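Local coordinates for protein pectate lyase (Bacillus, PDB 3VMV) that probably cleaves polygalacturonate (pectate) as a secreted polysaccharide lyase of family 1, built on a parallel beta-helix, at residues Lys171-Trp176 / Tyr200-Asn205; Tyr222-Asn227 / Tyr245-Gly250. All coordinates share one frame; numbering follows the deposited sequence.

In the fold
Interactions 1 and 2 join four successive coils of the parallel beta-helix two by two, with centres about 9 Å apart. Between them, strand 200-202 pairs with strand 222-226: Phe201 N lies 2.8 Å from Tyr222 O, and Phe201 O lies 2.8 Å from Lys224 N, both probable hydrogen bonds. The row of buried rings thus runs unbroken through Phe172, Phe201, Phe223 and Phe246, with Phe139 and Phe284 continuing it at either end. A second row follows the corner, where Asn174, Asn203, Asp225 and Asn248 occupy equivalent places, all at left-handed backbone angles. On the face opposite the phenylalanines, the Tyr200 ring meets that of Tyr222, which in turn packs against Tyr245.

Interaction 1: Lys171-Trp176 / Tyr200-Asn205; sequences KFENHW and YFNNLN
The ring of Phe172 overlaps that of Phe201 obliquely, Phe172 CD2 lying 3.4 Å from Phe201 CE1 with the planes 39° apart, inside a parallel beta-helix whose successive coils contribute these two segments. The side chains lie side by side and point the same way, and Phe139 and Phe223 extend the row of rings; Met179, from strand 177-181, touches both. The backbones pair in parallel register, which sets the two phenylalanines next to each other: Phe172 N donates to Tyr200 O at 2.8 Å, and Phe172 O receives Asn202 N at 2.9 Å. The chain turns a corner at Asn174 and Asn203, both with left-handed backbone angles, and their side chains form a rung of an asparagine ladder like those known in pectate lyases. Asn203 ND2 donates to Asn174 OD1 at 2.8 Å in a nearly straight bond (174°), although the amide planes are steeply turned against each other; ND2 also bonds Phe143 O. Past the corner, Leu204 CD2 packs 3.8 Å from His175 CB. On the opposite face of the sheet from the phenylalanines, Glu173 stretches its extended chain across to Asn202, and Asn202 ND2 donates to Glu173 OE2 on its anti side at 2.9 Å, 24° out of the carboxylate plane.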
# COMPACT_ATOMS: atom_id res chain seq x y z
N LYS A 171 -8.37 4.10 1.77
CA LYS A 171 -8.96 3.46 2.96
C LYS A 171 -8.56 1.99 2.93
O LYS A 171 -8.62 1.36 1.89
CB LYS A 171 -10.47 3.55 2.94
CG LYS A 171 -10.99 5.01 2.98
CD LYS A 171 -12.52 5.00 3.10
CE LYS A 171 -13.05 6.44 3.27
NZ LYS A 171 -14.54 6.41 3.47
N PHE A 172 -8.06 1.50 4.08
CA PHE A 172 -7.76 0.08 4.28
C PHE A 172 -8.66 -0.33 5.45
O PHE A 172 -8.51 0.19 6.56
CB PHE A 172 -6.31 -0.09 4.76
CG PHE A 172 -5.25 0.22 3.74
CD1 PHE A 172 -4.64 -0.83 3.04
CD2 PHE A 172 -4.87 1.54 3.45
CE1 PHE A 172 -3.64 -0.61 2.11
CE2 PHE A 172 -3.87 1.78 2.53
CZ PHE A 172 -3.26 0.70 1.82
N GLU A 173 -9.59 -1.26 5.26
CA GLU A 173 -10.54 -1.56 6.29
C GLU A 173 -10.86 -3.03 6.30
O GLU A 173 -10.76 -3.71 5.28
CB GLU A 173 -11.85 -0.81 6.04
CG GLU A 173 -11.68 0.71 5.91
CD GLU A 173 -13.02 1.46 6.00
OE1 GLU A 173 -13.40 2.12 5.01
OE2 GLU A 173 -13.69 1.42 7.07
N ASN A 174 -11.29 -3.50 7.46
CA ASN A 174 -11.92 -4.82 7.59
C ASN A 174 -11.06 -5.92 7.03
O ASN A 174 -11.44 -6.58 6.04
CB ASN A 174 -13.31 -4.83 6.92
CG ASN A 174 -14.19 -3.67 7.40
OD1 ASN A 174 -14.12 -3.26 8.54
ND2 ASN A 174 -15.05 -3.18 6.50
N HIS A 175 -9.91 -6.12 7.66
CA HIS A 175 -8.95 -7.06 7.09
C HIS A 175 -8.01 -7.54 8.18
O HIS A 175 -7.75 -6.83 9.13
CB HIS A 175 -8.16 -6.33 6.00
CG HIS A 175 -7.39 -7.23 5.11
ND1 HIS A 175 -6.05 -7.51 5.28
CD2 HIS A 175 -7.78 -7.92 4.02
CE1 HIS A 175 -5.66 -8.34 4.32
NE2 HIS A 175 -6.70 -8.63 3.57
N TRP A 176 -7.43 -8.72 8.01
CA TRP A 176 -6.48 -9.23 8.96
C TRP A 176 -5.04 -8.73 8.66
O TRP A 176 -4.54 -7.90 9.43
CB TRP A 176 -6.48 -10.76 8.97
CG TRP A 176 -7.69 -11.41 9.61
CD1 TRP A 176 -8.90 -11.69 9.02
CD2 TRP A 176 -7.76 -11.95 10.92
NE1 TRP A 176 -9.72 -12.34 9.91
CE2 TRP A 176 -9.04 -12.51 11.09
CE3 TRP A 176 -6.85 -11.99 11.99
CZ2 TRP A 176 -9.45 -13.12 12.28
CZ3 TRP A 176 -7.25 -12.60 13.18
CH2 TRP A 176 -8.54 -13.17 13.30
N TYR A 200 -6.66 6.03 5.80
CA TYR A 200 -7.49 5.56 6.89
C TYR A 200 -7.23 4.07 7.05
O TYR A 200 -7.41 3.31 6.08
CB TYR A 200 -8.94 5.74 6.47
CG TYR A 200 -10.01 5.48 7.49
CD1 TYR A 200 -9.92 5.96 8.80
CD2 TYR A 200 -11.17 4.79 7.13
CE1 TYR A 200 -10.95 5.75 9.71
CE2 TYR A 200 -12.18 4.58 8.06
CZ TYR A 200 -12.08 5.08 9.31
OH TYR A 200 -13.10 4.90 10.25
N PHE A 201 -6.77 3.68 8.24
CA PHE A 201 -6.49 2.27 8.57
C PHE A 201 -7.48 1.87 9.64
O PHE A 201 -7.31 2.25 10.79
CB PHE A 201 -5.07 2.14 9.10
CG PHE A 201 -3.98 2.56 8.11
CD1 PHE A 201 -3.79 1.88 6.90
CD2 PHE A 201 -3.09 3.59 8.42
CE1 PHE A 201 -2.75 2.27 6.03
CE2 PHE A 201 -2.03 3.94 7.60
CZ PHE A 201 -1.87 3.30 6.37
N ASN A 202 -8.52 1.10 9.32
CA ASN A 202 -9.63 0.94 10.26
C ASN A 202 -10.12 -0.52 10.33
O ASN A 202 -10.36 -1.15 9.31
CB ASN A 202 -10.79 1.85 9.80
CG ASN A 202 -12.03 1.64 10.60
OD1 ASN A 202 -12.02 1.81 11.82
ND2 ASN A 202 -13.13 1.32 9.93
N ASN A 203 -10.31 -1.01 11.55
CA ASN A 203 -10.83 -2.38 11.77
C ASN A 203 -9.94 -3.43 11.10
O ASN A 203 -10.37 -4.19 10.21
CB ASN A 203 -12.29 -2.53 11.38
CG ASN A 203 -12.85 -3.85 11.83
OD1 ASN A 203 -12.62 -4.28 12.97
ND2 ASN A 203 -13.62 -4.49 10.97
N LEU A 204 -8.68 -3.46 11.57
CA LEU A 204 -7.63 -4.32 11.02
C LEU A 204 -7.06 -5.12 12.13
O LEU A 204 -7.11 -4.70 13.29
CB LEU A 204 -6.50 -3.48 10.38
CG LEU A 204 -7.01 -2.47 9.34
CD1 LEU A 204 -5.85 -1.53 9.02
CD2 LEU A 204 -7.54 -3.16 8.07
N ASN A 205 -6.47 -6.29 11.83
CA ASN A 205 -5.80 -7.01 12.90
C ASN A 205 -4.33 -6.61 13.09
O ASN A 205 -3.86 -6.36 14.21
CB ASN A 205 -5.89 -8.53 12.69
CG ASN A 205 -5.42 -9.30 13.92
OD1 ASN A 205 -4.47 -10.10 13.84
ND2 ASN A 205 -6.04 -9.04 15.02

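Interaction 2: Tyr222-Asn227 / Tyr245-Gly250; sequences YFKDIN and YFDNVG
Two neighbouring coils of the parallel beta-helix meet here, running from a strand face through a corner, and Phe223 and Phe246 form a rung of the internal aromatic stack. Their rings make an offset stack with planes 17° apart and centroids 4.3 Å apart. Phe246 CE1 sits over the centre of the Phe223 ring, whereas Phe223 CD2 lies toward the rim of its partner. A matching chi1, near -65° in both, puts each CG beside its own backbone N; the side chains lie side by side, pointing the same way. Val249 CG2 adds to this buried packing, 3.8 Å from Phe223 CB.

On the other face, Tyr245 turns an edge toward the face of Tyr222 in an offset edge-to-face pair with planes at 88°, and Tyr245 CD2 comes 4.0 Å from Tyr222 CE1; helix 309-319 packs against both tyrosines. The backbone keeps strict register: Phe223 N donates to Tyr245 O at 2.8 Å, Asp225 N to Asp247 O at 2.9 Å and, past the corner, Gly250 N to Ile226 O at 2.9 Å.

The polar ends gather beside the tyrosines. Bent at chi4, Lys224 places NZ 3.0 Å from Asp225 OD2 in a salt bridge that meets the carboxylate from above its plane. One water joins Tyr222 OH to Asp247 OD1; another accepts from Lys224 NZ and donates to Asp225 OD1 and, weakly, to Asp247 OD1. Lys224 and Asp247 lie side by side without their charged atoms touching, and the lysine's charge would be expected to offset repulsion between the carboxylates of Asp225 and Asp247.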
# COMPACT_ATOMS: atom_id res chain seq x y z
N TYR A 222 -4.75 8.08 9.77
CA TYR A 222 -5.73 7.88 10.83
C TYR A 222 -5.86 6.39 11.03
O TYR A 222 -6.36 5.71 10.14
CB TYR A 222 -7.06 8.52 10.38
CG TYR A 222 -8.24 8.45 11.32
CD1 TYR A 222 -8.12 7.99 12.62
CD2 TYR A 222 -9.46 8.94 10.90
CE1 TYR A 222 -9.26 7.95 13.45
CE2 TYR A 222 -10.59 8.90 11.72
CZ TYR A 222 -10.46 8.44 12.99
OH TYR A 222 -11.58 8.44 13.77
N PHE A 223 -5.33 5.92 12.15
CA PHE A 223 -5.37 4.50 12.54
C PHE A 223 -6.50 4.34 13.55
O PHE A 223 -6.56 5.11 14.53
CB PHE A 223 -4.08 4.12 13.25
CG PHE A 223 -2.80 4.18 12.42
CD1 PHE A 223 -2.19 3.00 12.01
CD2 PHE A 223 -2.18 5.40 12.12
CE1 PHE A 223 -0.96 2.99 11.37
CE2 PHE A 223 -0.95 5.42 11.47
CZ PHE A 223 -0.33 4.21 11.06
N LYS A 224 -7.38 3.35 13.37
CA LYS A 224 -8.55 3.21 14.24
C LYS A 224 -8.90 1.75 14.39
O LYS A 224 -8.98 1.02 13.39
CB LYS A 224 -9.75 3.94 13.61
CG LYS A 224 -10.99 3.95 14.48
CD LYS A 224 -12.05 4.86 13.83
CE LYS A 224 -13.21 5.08 14.78
NZ LYS A 224 -13.88 3.81 15.14
N ASP A 225 -9.14 1.34 15.63
CA ASP A 225 -9.70 0.00 15.88
C ASP A 225 -8.82 -1.07 15.26
O ASP A 225 -9.25 -1.89 14.45
CB ASP A 225 -11.15 -0.07 15.40
CG ASP A 225 -12.09 0.79 16.25
OD1 ASP A 225 -11.73 1.21 17.37
OD2 ASP A 225 -13.23 0.99 15.80
N ILE A 226 -7.56 -1.06 15.68
CA ILE A 226 -6.60 -2.05 15.21
C ILE A 226 -6.43 -3.05 16.34
O ILE A 226 -5.99 -2.70 17.45
CB ILE A 226 -5.31 -1.38 14.74
CG1 ILE A 226 -5.63 -0.53 13.48
CG2 ILE A 226 -4.23 -2.47 14.37
CD1 ILE A 226 -4.49 0.33 12.95
N ASN A 227 -6.78 -4.31 16.06
CA ASN A 227 -6.97 -5.28 17.12
C ASN A 227 -5.70 -5.76 17.80
O ASN A 227 -5.66 -5.86 19.03
CB ASN A 227 -7.76 -6.48 16.55
CG ASN A 227 -8.10 -7.49 17.60
OD1 ASN A 227 -8.80 -7.17 18.56
ND2 ASN A 227 -7.59 -8.70 17.45
N TYR A 245 -2.86 10.12 13.76
CA TYR A 245 -3.88 10.01 14.79
C TYR A 245 -4.21 8.54 15.01
O TYR A 245 -4.51 7.84 14.03
CB TYR A 245 -5.14 10.80 14.37
CG TYR A 245 -6.05 11.10 15.51
CD1 TYR A 245 -5.91 12.30 16.17
CD2 TYR A 245 -7.03 10.21 15.93
CE1 TYR A 245 -6.67 12.65 17.20
CE2 TYR A 245 -7.85 10.58 17.07
CZ TYR A 245 -7.60 11.80 17.65
OH TYR A 245 -8.29 12.28 18.75
N PHE A 246 -4.12 8.06 16.27
CA PHE A 246 -4.42 6.68 16.56
C PHE A 246 -5.56 6.62 17.58
O PHE A 246 -5.49 7.30 18.61
CB PHE A 246 -3.22 6.03 17.26
CG PHE A 246 -1.97 5.95 16.43
CD1 PHE A 246 -1.65 4.77 15.73
CD2 PHE A 246 -1.10 7.04 16.32
CE1 PHE A 246 -0.48 4.68 14.99
CE2 PHE A 246 0.08 6.94 15.60
CZ PHE A 246 0.41 5.78 14.91
N ASP A 247 -6.57 5.78 17.33
CA ASP A 247 -7.67 5.61 18.26
C ASP A 247 -7.86 4.10 18.42
O ASP A 247 -8.19 3.42 17.44
CB ASP A 247 -8.94 6.23 17.66
CG ASP A 247 -10.21 5.96 18.49
OD1 ASP A 247 -11.27 6.42 18.06
OD2 ASP A 247 -10.17 5.33 19.56
N ASN A 248 -7.69 3.60 19.65
CA ASN A 248 -7.99 2.21 19.98
C ASN A 248 -7.12 1.30 19.14
O ASN A 248 -7.63 0.40 18.44
CB ASN A 248 -9.47 1.90 19.76
CG ASN A 248 -9.87 0.53 20.28
OD1 ASN A 248 -10.80 -0.10 19.75
ND2 ASN A 248 -9.17 0.05 21.29
N VAL A 249 -5.81 1.55 19.20
CA VAL A 249 -4.84 0.79 18.40
C VAL A 249 -3.93 -0.07 19.25
O VAL A 249 -3.12 0.43 20.04
CB VAL A 249 -3.97 1.74 17.60
CG1 VAL A 249 -2.82 1.02 16.84
CG2 VAL A 249 -4.84 2.49 16.58
N GLY A 250 -4.05 -1.38 19.08
CA GLY A 250 -3.17 -2.32 19.75
C GLY A 250 -3.77 -2.89 21.00
O GLY A 250 -4.49 -2.18 21.72
O HOH W 1 -11.48 8.32 16.38
O HOH W 2 -12.66 3.62 18.11